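Local coordinates for protein A-adding tRNA nucleotidyltransferase (Aquifex aeolicus, PDB 4WBY) that adds the terminal adenosine to tRNA ending in CC, using ATP and magnesium, to complete the CCA 3' end, at residues Gly17-Glu22 with Ile55-Glu60; Val165-Ala170 with Tyr229-Glu234; Arg169-Ala174 with Lys187-Ala192. All blocks are in the same frame, centred on the assembly; numbering follows the deposited sequence.

Contact 1 of 3, residues Gly17-Glu22 with Ile55-Glu60; sequences GQIAKE and IELAKE
In the nucleotidyltransferase head of this class II enzyme, helices 7-22 and 54-65 pack together, and Ile-19 and Ala-20 of the first meet Leu-57 and Glu-60 of the second. The mixed beta-sheet of the head lies beyond the second helix, where Leu-57 also touches Phe-89 of strand 85-91. The axes of segments 17-22 and 55-60 come within 10.2 Å, with 124° between their N-to-C directions. Ile-19 does most of the work from its side. Its CG2 branch stands anti to the backbone N and reaches Leu-57 CG at 4.0 Å, the two side chains crossing at a slant. The same methyl lies 4.1 Å from Glu-60 CG, so one branch meets both a leucine and the aliphatic part of a glutamate. The CG of Glu-60, anti to the backbone N, packs against the isoleucine. The bend at chi2 (63°) turns the carboxylate off to Arg-63 and Arg-64, with which OE2 forms salt bridges. Arg-64 also pairs with Glu-22 OE1. This shared arginine probably eases the repulsion between the two glutamates, with Glu-22 OE1 and Glu-60 OE2 5.5 Å apart. The contact is apolar at its centre, with charged groups at one margin. It lies away from the ATP and magnesium sites. At Ala-20 the fit is between methyls: Leu-57 CD1 rests 4.0 Å from Ala-20 CB.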
loop_
_atom_site.group_PDB
_atom_site.type_symbol
_atom_site.label_atom_id
_atom_site.label_comp_id
_atom_site.label_asym_id
_atom_site.label_seq_id
_atom_site.Cartn_x
_atom_site.Cartn_y
_atom_site.Cartn_z
ATOM N N GLY A 17 3.674 -21.567 22.135
ATOM C CA GLY A 17 3.955 -22.993 22.033
ATOM C C GLY A 17 3.675 -23.746 23.326
ATOM O O GLY A 17 3.208 -24.893 23.304
ATOM N N GLN A 18 3.979 -23.117 24.462
ATOM C CA GLN A 18 3.725 -23.736 25.762
ATOM C C GLN A 18 2.229 -23.905 25.992
ATOM O O GLN A 18 1.764 -24.978 26.397
ATOM C CB GLN A 18 4.353 -22.901 26.873
ATOM C CG GLN A 18 5.881 -22.879 26.840
ATOM C CD GLN A 18 6.477 -21.691 27.596
ATOM O OE1 GLN A 18 5.758 -20.847 28.125
ATOM N NE2 GLN A 18 7.804 -21.616 27.626
ATOM N N ILE A 19 1.467 -22.849 25.733
ATOM C CA ILE A 19 0.024 -22.916 25.905
ATOM C C ILE A 19 -0.574 -23.930 24.931
ATOM O O ILE A 19 -1.458 -24.699 25.301
ATOM C CB ILE A 19 -0.632 -21.531 25.700
ATOM C CG1 ILE A 19 -0.156 -20.559 26.785
ATOM C CG2 ILE A 19 -2.147 -21.629 25.742
ATOM C CD1 ILE A 19 -0.565 -19.130 26.530
ATOM N N ALA A 20 -0.083 -23.944 23.693
ATOM C CA ALA A 20 -0.567 -24.920 22.720
ATOM C C ALA A 20 -0.400 -26.345 23.249
ATOM O O ALA A 20 -1.337 -27.152 23.192
ATOM C CB ALA A 20 0.153 -24.754 21.381
ATOM N N LYS A 21 0.780 -26.653 23.782
ATOM C CA LYS A 21 1.014 -27.982 24.340
ATOM C C LYS A 21 0.051 -28.284 25.487
ATOM O O LYS A 21 -0.487 -29.392 25.569
ATOM C CB LYS A 21 2.452 -28.141 24.834
ATOM C CG LYS A 21 2.749 -29.563 25.321
ATOM C CD LYS A 21 2.732 -30.534 24.147
ATOM C CE LYS A 21 2.818 -31.978 24.587
ATOM N NZ LYS A 21 1.562 -32.429 25.227
ATOM N N GLU A 22 -0.171 -27.305 26.367
ATOM C CA GLU A 22 -1.089 -27.498 27.492
ATOM C C GLU A 22 -2.495 -27.854 27.009
ATOM O O GLU A 22 -3.217 -28.611 27.666
ATOM C CB GLU A 22 -1.151 -26.244 28.369
ATOM C CG GLU A 22 0.149 -25.878 29.071
ATOM C CD GLU A 22 0.068 -24.533 29.777
ATOM O OE1 GLU A 22 -1.046 -24.129 30.171
ATOM O OE2 GLU A 22 1.119 -23.874 29.933
ATOM N N ILE A 55 -9.163 -19.455 18.988
ATOM C CA ILE A 55 -9.789 -18.478 19.866
ATOM C C ILE A 55 -9.522 -18.813 21.331
ATOM O O ILE A 55 -9.202 -17.930 22.127
ATOM C CB ILE A 55 -11.296 -18.382 19.596
ATOM C CG1 ILE A 55 -11.512 -17.810 18.191
ATOM C CG2 ILE A 55 -11.989 -17.511 20.645
ATOM C CD1 ILE A 55 -12.966 -17.729 17.752
ATOM N N GLU A 56 -9.611 -20.087 21.697
ATOM C CA GLU A 56 -9.373 -20.435 23.089
ATOM C C GLU A 56 -7.898 -20.260 23.459
ATOM O O GLU A 56 -7.585 -19.863 24.579
ATOM C CB GLU A 56 -9.862 -21.853 23.386
ATOM C CG GLU A 56 -11.390 -21.961 23.433
ATOM C CD GLU A 56 -12.053 -20.956 24.387
ATOM O OE1 GLU A 56 -11.603 -20.825 25.547
ATOM O OE2 GLU A 56 -13.033 -20.296 23.974
ATOM N N LEU A 57 -6.991 -20.515 22.519
ATOM C CA LEU A 57 -5.578 -20.276 22.793
ATOM C C LEU A 57 -5.340 -18.775 23.019
ATOM O O LEU A 57 -4.674 -18.373 23.978
ATOM C CB LEU A 57 -4.699 -20.803 21.649
ATOM C CG LEU A 57 -3.191 -20.853 21.920
ATOM C CD1 LEU A 57 -2.554 -21.882 21.020
ATOM C CD2 LEU A 57 -2.509 -19.512 21.708
ATOM N N ALA A 58 -5.891 -17.954 22.133
ATOM C CA ALA A 58 -5.751 -16.502 22.229
ATOM C C ALA A 58 -6.329 -15.974 23.533
ATOM O O ALA A 58 -5.744 -15.094 24.168
ATOM C CB ALA A 58 -6.435 -15.817 21.045
ATOM N N LYS A 59 -7.491 -16.489 23.922
ATOM C CA LYS A 59 -8.136 -16.009 25.138
ATOM C C LYS A 59 -7.279 -16.319 26.369
ATOM O O LYS A 59 -7.216 -15.525 27.307
ATOM C CB LYS A 59 -9.539 -16.614 25.282
ATOM C CG LYS A 59 -10.559 -15.997 24.329
ATOM C CD LYS A 59 -11.872 -16.761 24.312
ATOM C CE LYS A 59 -12.561 -16.760 25.656
ATOM N NZ LYS A 59 -13.886 -17.440 25.550
ATOM N N GLU A 60 -6.609 -17.467 26.362
ATOM C CA GLU A 60 -5.760 -17.824 27.493
ATOM C C GLU A 60 -4.495 -16.967 27.535
ATOM O O GLU A 60 -4.082 -16.513 28.602
ATOM C CB GLU A 60 -5.403 -19.309 27.448
ATOM C CG GLU A 60 -4.413 -19.753 28.527
ATOM C CD GLU A 60 -4.942 -19.576 29.950
ATOM O OE1 GLU A 60 -6.172 -19.446 30.135
ATOM O OE2 GLU A 60 -4.120 -19.572 30.890
#

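Contact 2 of 3, residues Val165-Ala170 with Tyr229-Glu234; sequences VRILRA and YRVLEE
Val-231 points its forked side chain at helix 165-177 and meets a different residue with each methyl. CG1 goes to Ile-167 and CG2 to Leu-168. The closer of the two meetings is with the leucine: Leu-168 CD2 lies 3.6 Å from Val-231 CG2. The same leucine methyl is 3.8 Å from Val-231 CB, so it presses on one flank of the valine. These two side chains meet at a slant. Ile-167 behaves differently. It and the valine run past each other in opposite directions, and Ile-167 CG2 touches Val-231 CG1 at 4.0 Å. At Val-231, chi1 of -56° sets CG1 anti to the carbonyl carbon and CG2 between that carbon and the backbone N, which spreads the two methyls over the two partners. All three side chains are buried. Segment 165-170 belongs to the ATP-binding residues, but here it shows its apolar side. The backbone N of Val-231 closes the Schellman motif that ends helix 219-228, bonding to Tyr-226 O, with Arg-230 at positive phi as the C-prime residue. The valine also packs on Tyr-226 and on Leu-198. Ile-167 continues onto Leu-189 and Ala-192 of helix 183-194, and Leu-168 touches Glu-209 of helix 203-214.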
loop_
_atom_site.group_PDB
_atom_site.type_symbol
_atom_site.label_atom_id
_atom_site.label_comp_id
_atom_site.label_asym_id
_atom_site.label_seq_id
_atom_site.Cartn_x
_atom_site.Cartn_y
_atom_site.Cartn_z
ATOM N N VAL A 165 -8.253 -11.737 -8.089
ATOM C CA VAL A 165 -7.585 -10.643 -7.389
ATOM C C VAL A 165 -6.095 -10.944 -7.209
ATOM O O VAL A 165 -5.271 -10.030 -7.125
ATOM C CB VAL A 165 -8.235 -10.365 -6.029
ATOM C CG1 VAL A 165 -7.630 -9.119 -5.398
ATOM C CG2 VAL A 165 -9.731 -10.178 -6.215
ATOM N N ARG A 166 -5.740 -12.222 -7.189
ATOM C CA ARG A 166 -4.328 -12.592 -7.086
ATOM C C ARG A 166 -3.499 -12.121 -8.273
ATOM O O ARG A 166 -2.285 -12.023 -8.162
ATOM C CB ARG A 166 -4.177 -14.106 -6.930
ATOM C CG ARG A 166 -4.691 -14.620 -5.605
ATOM C CD ARG A 166 -4.631 -16.131 -5.573
ATOM N NE ARG A 166 -5.127 -16.656 -4.313
ATOM C CZ ARG A 166 -5.718 -17.845 -4.186
ATOM N NH1 ARG A 166 -5.902 -18.634 -5.247
ATOM N NH2 ARG A 166 -6.145 -18.233 -3.003
ATOM N N ILE A 167 -4.147 -11.856 -9.406
ATOM C CA ILE A 167 -3.454 -11.259 -10.549
ATOM C C ILE A 167 -2.807 -9.938 -10.130
ATOM O O ILE A 167 -1.621 -9.695 -10.380
ATOM C CB ILE A 167 -4.419 -11.013 -11.729
ATOM C CG1 ILE A 167 -4.944 -12.346 -12.285
ATOM C CG2 ILE A 167 -3.766 -10.159 -12.827
ATOM C CD1 ILE A 167 -6.156 -12.186 -13.197
ATOM N N LEU A 168 -3.595 -9.075 -9.498
ATOM C CA LEU A 168 -3.069 -7.799 -9.024
ATOM C C LEU A 168 -2.069 -8.001 -7.886
ATOM O O LEU A 168 -1.038 -7.321 -7.838
ATOM C CB LEU A 168 -4.208 -6.866 -8.578
ATOM C CG LEU A 168 -5.208 -6.411 -9.644
ATOM C CD1 LEU A 168 -6.185 -5.416 -9.033
ATOM C CD2 LEU A 168 -4.524 -5.815 -10.866
ATOM N N ARG A 169 -2.370 -8.923 -6.969
ATOM C CA ARG A 169 -1.481 -9.157 -5.826
ATOM C C ARG A 169 -0.103 -9.623 -6.295
ATOM O O ARG A 169 0.914 -9.213 -5.735
ATOM C CB ARG A 169 -2.070 -10.195 -4.870
ATOM C CG ARG A 169 -3.338 -9.753 -4.170
ATOM C CD ARG A 169 -3.855 -10.829 -3.215
ATOM N NE ARG A 169 -2.864 -11.245 -2.234
ATOM C CZ ARG A 169 -2.730 -10.710 -1.023
ATOM N NH1 ARG A 169 -3.519 -9.712 -0.636
ATOM N NH2 ARG A 169 -1.796 -11.169 -0.198
ATOM N N ALA A 170 -0.073 -10.473 -7.322
ATOM C CA ALA A 170 1.203 -10.961 -7.853
ATOM C C ALA A 170 2.086 -9.803 -8.272
ATOM O O ALA A 170 3.299 -9.802 -8.032
ATOM C CB ALA A 170 0.978 -11.898 -9.034
ATOM N N TYR A 229 0.957 -6.106 -18.139
ATOM C CA TYR A 229 -0.013 -7.196 -18.168
ATOM C C TYR A 229 -1.443 -6.726 -18.432
ATOM O O TYR A 229 -2.389 -7.517 -18.349
ATOM C CB TYR A 229 0.082 -8.007 -16.869
ATOM C CG TYR A 229 1.423 -8.698 -16.783
ATOM C CD1 TYR A 229 1.757 -9.715 -17.675
ATOM C CD2 TYR A 229 2.375 -8.310 -15.847
ATOM C CE1 TYR A 229 3.005 -10.341 -17.625
ATOM C CE2 TYR A 229 3.614 -8.930 -15.783
ATOM C CZ TYR A 229 3.927 -9.940 -16.672
ATOM O OH TYR A 229 5.165 -10.546 -16.604
ATOM N N ARG A 230 -1.582 -5.445 -18.768
ATOM C CA ARG A 230 -2.838 -4.874 -19.266
ATOM C C ARG A 230 -3.993 -5.020 -18.285
ATOM O O ARG A 230 -5.134 -5.278 -18.685
ATOM C CB ARG A 230 -3.222 -5.520 -20.601
ATOM C CG ARG A 230 -2.123 -5.454 -21.650
ATOM C CD ARG A 230 -2.540 -6.178 -22.919
ATOM N NE ARG A 230 -1.449 -6.283 -23.882
ATOM C CZ ARG A 230 -1.209 -5.389 -24.834
ATOM N NH1 ARG A 230 -1.980 -4.316 -24.945
ATOM N NH2 ARG A 230 -0.197 -5.564 -25.674
ATOM N N VAL A 231 -3.722 -4.820 -16.999
ATOM C CA VAL A 231 -4.760 -5.089 -16.021
ATOM C C VAL A 231 -5.735 -3.921 -15.808
ATOM O O VAL A 231 -6.919 -4.166 -15.603
ATOM C CB VAL A 231 -4.165 -5.508 -14.661
ATOM C CG1 VAL A 231 -3.239 -6.718 -14.822
ATOM C CG2 VAL A 231 -3.427 -4.375 -14.020
ATOM N N LEU A 232 -5.271 -2.668 -15.876
ATOM C CA LEU A 232 -6.154 -1.538 -15.555
ATOM C C LEU A 232 -7.260 -1.377 -16.597
ATOM O O LEU A 232 -8.361 -0.920 -16.284
ATOM C CB LEU A 232 -5.369 -0.232 -15.435
ATOM C CG LEU A 232 -4.477 -0.120 -14.201
ATOM C CD1 LEU A 232 -3.627 1.143 -14.271
ATOM C CD2 LEU A 232 -5.313 -0.150 -12.920
ATOM N N GLU A 233 -6.967 -1.788 -17.828
ATOM C CA GLU A 233 -7.944 -1.753 -18.910
ATOM C C GLU A 233 -9.145 -2.660 -18.629
ATOM O O GLU A 233 -10.227 -2.459 -19.186
ATOM C CB GLU A 233 -7.278 -2.154 -20.233
ATOM C CG GLU A 233 -6.201 -1.171 -20.713
ATOM C CD GLU A 233 -4.790 -1.487 -20.210
ATOM O OE1 GLU A 233 -4.628 -2.110 -19.129
ATOM O OE2 GLU A 233 -3.831 -1.102 -20.915
ATOM N N GLU A 234 -8.946 -3.648 -17.757
ATOM C CA GLU A 234 -9.997 -4.586 -17.376
ATOM C C GLU A 234 -10.841 -4.083 -16.219
ATOM O O GLU A 234 -11.877 -4.673 -15.903
ATOM C CB GLU A 234 -9.392 -5.936 -16.979
ATOM C CG GLU A 234 -8.571 -6.590 -18.063
ATOM C CD GLU A 234 -9.402 -6.900 -19.271
ATOM O OE1 GLU A 234 -10.308 -7.758 -19.152
ATOM O OE2 GLU A 234 -9.167 -6.270 -20.327
#

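Contact 3 of 3, residues Arg169-Ala174 with Lys187-Ala192; sequences RALRFA and KLLKQA. With SO4 (sulfate ion), chain D.
A single methyl, Leu-189 CD1, makes both contacts with segment 169-174, while Arg-172 of that segment reaches a sulfate ion. The leucine's CG stands anti to the backbone N (chi1 -173°), which directs the branched end toward the neighbouring helix. There CD1 lies 4.0 Å from Ala-170 CB and 4.0 Å from Leu-171 CD2. The side chains of Leu-171 and Leu-189 cross at an angle, and both are buried. Helices 165-177 and 183-194 belong to the helical part that follows the nucleotidyltransferase head. They are joined through strand 180-181, which pairs in parallel with strand 151-152. Arg-169 to Arg-172 belong to the ATP-binding residues. Arg-172 NH1 gives sulfate O3 a nearly straight hydrogen bond, 3.1 Å long with an N-H...O angle of 173°. The oxygen lies at the edge of the guanidinium, near its plane. Phe-173 also turns a ring edge to the ion, with CZ 3.5 Å from sulfate O3. Arg-35 and Arg-176, both ATP-binding residues, also hydrogen-bond the sulfate. It probably came from the crystallisation liquor, and its place is consistent with a pocket suited to phosphate. A bend at chi3 (59°) helps set the Arg-172 guanidinium between two anions: NH1 faces the sulfate and NE forms a salt bridge with Glu-209.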
loop_
_atom_site.group_PDB
_atom_site.type_symbol
_atom_site.label_atom_id
_atom_site.label_comp_id
_atom_site.label_asym_id
_atom_site.label_seq_id
_atom_site.Cartn_x
_atom_site.Cartn_y
_atom_site.Cartn_z
ATOM N N ARG A 169 -2.370 -8.923 -6.969
ATOM C CA ARG A 169 -1.481 -9.157 -5.826
ATOM C C ARG A 169 -0.103 -9.623 -6.295
ATOM O O ARG A 169 0.914 -9.213 -5.735
ATOM C CB ARG A 169 -2.070 -10.195 -4.870
ATOM C CG ARG A 169 -3.338 -9.753 -4.170
ATOM C CD ARG A 169 -3.855 -10.829 -3.215
ATOM N NE ARG A 169 -2.864 -11.245 -2.234
ATOM C CZ ARG A 169 -2.730 -10.710 -1.023
ATOM N NH1 ARG A 169 -3.519 -9.712 -0.636
ATOM N NH2 ARG A 169 -1.796 -11.169 -0.198
ATOM N N ALA A 170 -0.073 -10.473 -7.322
ATOM C CA ALA A 170 1.203 -10.961 -7.853
ATOM C C ALA A 170 2.086 -9.803 -8.272
ATOM O O ALA A 170 3.299 -9.802 -8.032
ATOM C CB ALA A 170 0.978 -11.898 -9.034
ATOM N N LEU A 171 1.469 -8.811 -8.904
ATOM C CA LEU A 171 2.213 -7.680 -9.427
ATOM C C LEU A 171 2.637 -6.742 -8.297
ATOM O O LEU A 171 3.709 -6.138 -8.361
ATOM C CB LEU A 171 1.373 -6.951 -10.482
ATOM C CG LEU A 171 0.901 -7.858 -11.628
ATOM C CD1 LEU A 171 0.172 -7.060 -12.705
ATOM C CD2 LEU A 171 2.074 -8.656 -12.213
ATOM N N ARG A 172 1.821 -6.644 -7.250
ATOM C CA ARG A 172 2.225 -5.864 -6.075
ATOM C C ARG A 172 3.479 -6.464 -5.429
ATOM O O ARG A 172 4.438 -5.743 -5.142
ATOM C CB ARG A 172 1.103 -5.761 -5.041
ATOM C CG ARG A 172 1.567 -5.127 -3.726
ATOM C CD ARG A 172 0.404 -4.565 -2.905
ATOM N NE ARG A 172 -0.602 -5.562 -2.541
ATOM C CZ ARG A 172 -0.576 -6.295 -1.435
ATOM N NH1 ARG A 172 0.421 -6.174 -0.568
ATOM N NH2 ARG A 172 -1.556 -7.156 -1.193
ATOM N N PHE A 173 3.490 -7.780 -5.214
ATOM C CA PHE A 173 4.669 -8.388 -4.601
ATOM C C PHE A 173 5.869 -8.364 -5.544
ATOM O O PHE A 173 6.992 -8.120 -5.095
ATOM C CB PHE A 173 4.373 -9.816 -4.129
ATOM C CG PHE A 173 3.404 -9.866 -2.979
ATOM C CD1 PHE A 173 3.689 -9.207 -1.789
ATOM C CD2 PHE A 173 2.203 -10.540 -3.089
ATOM C CE1 PHE A 173 2.796 -9.237 -0.721
ATOM C CE2 PHE A 173 1.312 -10.583 -2.028
ATOM C CZ PHE A 173 1.605 -9.925 -0.840
ATOM N N ALA A 174 5.641 -8.585 -6.840
ATOM C CA ALA A 174 6.751 -8.521 -7.797
ATOM C C ALA A 174 7.393 -7.132 -7.781
ATOM O O ALA A 174 8.623 -7.006 -7.734
ATOM C CB ALA A 174 6.285 -8.886 -9.214
ATOM N N LYS A 187 2.408 -17.183 -17.566
ATOM C CA LYS A 187 1.462 -17.693 -18.560
ATOM C C LYS A 187 0.057 -17.710 -17.988
ATOM O O LYS A 187 -0.910 -17.331 -18.657
ATOM C CB LYS A 187 1.839 -19.101 -19.017
ATOM C CG LYS A 187 3.085 -19.179 -19.841
ATOM C CD LYS A 187 3.377 -20.617 -20.225
ATOM C CE LYS A 187 4.749 -20.716 -20.873
ATOM N NZ LYS A 187 5.125 -22.123 -21.166
ATOM N N LEU A 188 -0.058 -18.185 -16.753
ATOM C CA LEU A 188 -1.366 -18.288 -16.116
ATOM C C LEU A 188 -1.985 -16.915 -15.909
ATOM O O LEU A 188 -3.186 -16.739 -16.083
ATOM C CB LEU A 188 -1.250 -19.019 -14.778
ATOM C CG LEU A 188 -0.882 -20.498 -14.893
ATOM C CD1 LEU A 188 -0.448 -21.044 -13.536
ATOM C CD2 LEU A 188 -2.057 -21.291 -15.454
ATOM N N LEU A 189 -1.164 -15.942 -15.526
ATOM C CA LEU A 189 -1.662 -14.596 -15.282
ATOM C C LEU A 189 -2.154 -13.973 -16.585
ATOM O O LEU A 189 -3.249 -13.415 -16.640
ATOM C CB LEU A 189 -0.579 -13.736 -14.624
ATOM C CG LEU A 189 -0.986 -12.334 -14.150
ATOM C CD1 LEU A 189 -0.167 -11.916 -12.913
ATOM C CD2 LEU A 189 -0.834 -11.299 -15.259
ATOM N N LYS A 190 -1.356 -14.088 -17.640
ATOM C CA LYS A 190 -1.743 -13.525 -18.930
ATOM C C LYS A 190 -3.009 -14.198 -19.455
ATOM O O LYS A 190 -3.886 -13.534 -20.014
ATOM C CB LYS A 190 -0.607 -13.670 -19.951
ATOM C CG LYS A 190 0.609 -12.801 -19.626
ATOM C CD LYS A 190 1.779 -13.102 -20.553
ATOM C CE LYS A 190 1.513 -12.659 -21.963
ATOM N NZ LYS A 190 2.768 -12.749 -22.758
ATOM N N GLN A 191 -3.108 -15.511 -19.273
ATOM C CA GLN A 191 -4.278 -16.244 -19.736
ATOM C C GLN A 191 -5.525 -15.840 -18.964
ATOM O O GLN A 191 -6.597 -15.687 -19.556
ATOM C CB GLN A 191 -4.039 -17.754 -19.634
ATOM C CG GLN A 191 -3.092 -18.238 -20.732
ATOM C CD GLN A 191 -2.793 -19.721 -20.687
ATOM O OE1 GLN A 191 -3.251 -20.440 -19.800
ATOM N NE2 GLN A 191 -2.016 -20.188 -21.664
ATOM N N ALA A 192 -5.392 -15.633 -17.654
ATOM C CA ALA A 192 -6.555 -15.222 -16.861
ATOM C C ALA A 192 -7.040 -13.845 -17.305
ATOM O O ALA A 192 -8.241 -13.615 -17.400
ATOM C CB ALA A 192 -6.236 -15.218 -15.371
HETATM S S SO4 D . 1.248 -8.237 3.011
HETATM O O1 SO4 D . 1.667 -9.642 3.171
HETATM O O2 SO4 D . 2.451 -7.429 2.840
HETATM O O3 SO4 D . 0.356 -8.076 1.863
HETATM O O4 SO4 D . 0.570 -7.822 4.235
#

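Contacts 2 and 3 are neighbours, with centres 7 Å apart. They share Arg-169 and Ala-170 on helix 165-177. They also touch directly: Tyr-229 CD2 lies 3.7 Å from Leu-171 CD2, and Ile-167 CD1 lies 3.7 Å from Ala-192 CB. Together they join one ATP-binding helix to helix 183-194 and to the loop after helix 219-228. The polar side of the same helix serves the site: Arg-169 forms a salt bridge with the ATP-binding Asp-119. Contact 1 is remote, within the head. Its centre is 40 Å from that of contact 2 and 38 Å from that of contact 3, with nearest atoms about 22 Å away in each case.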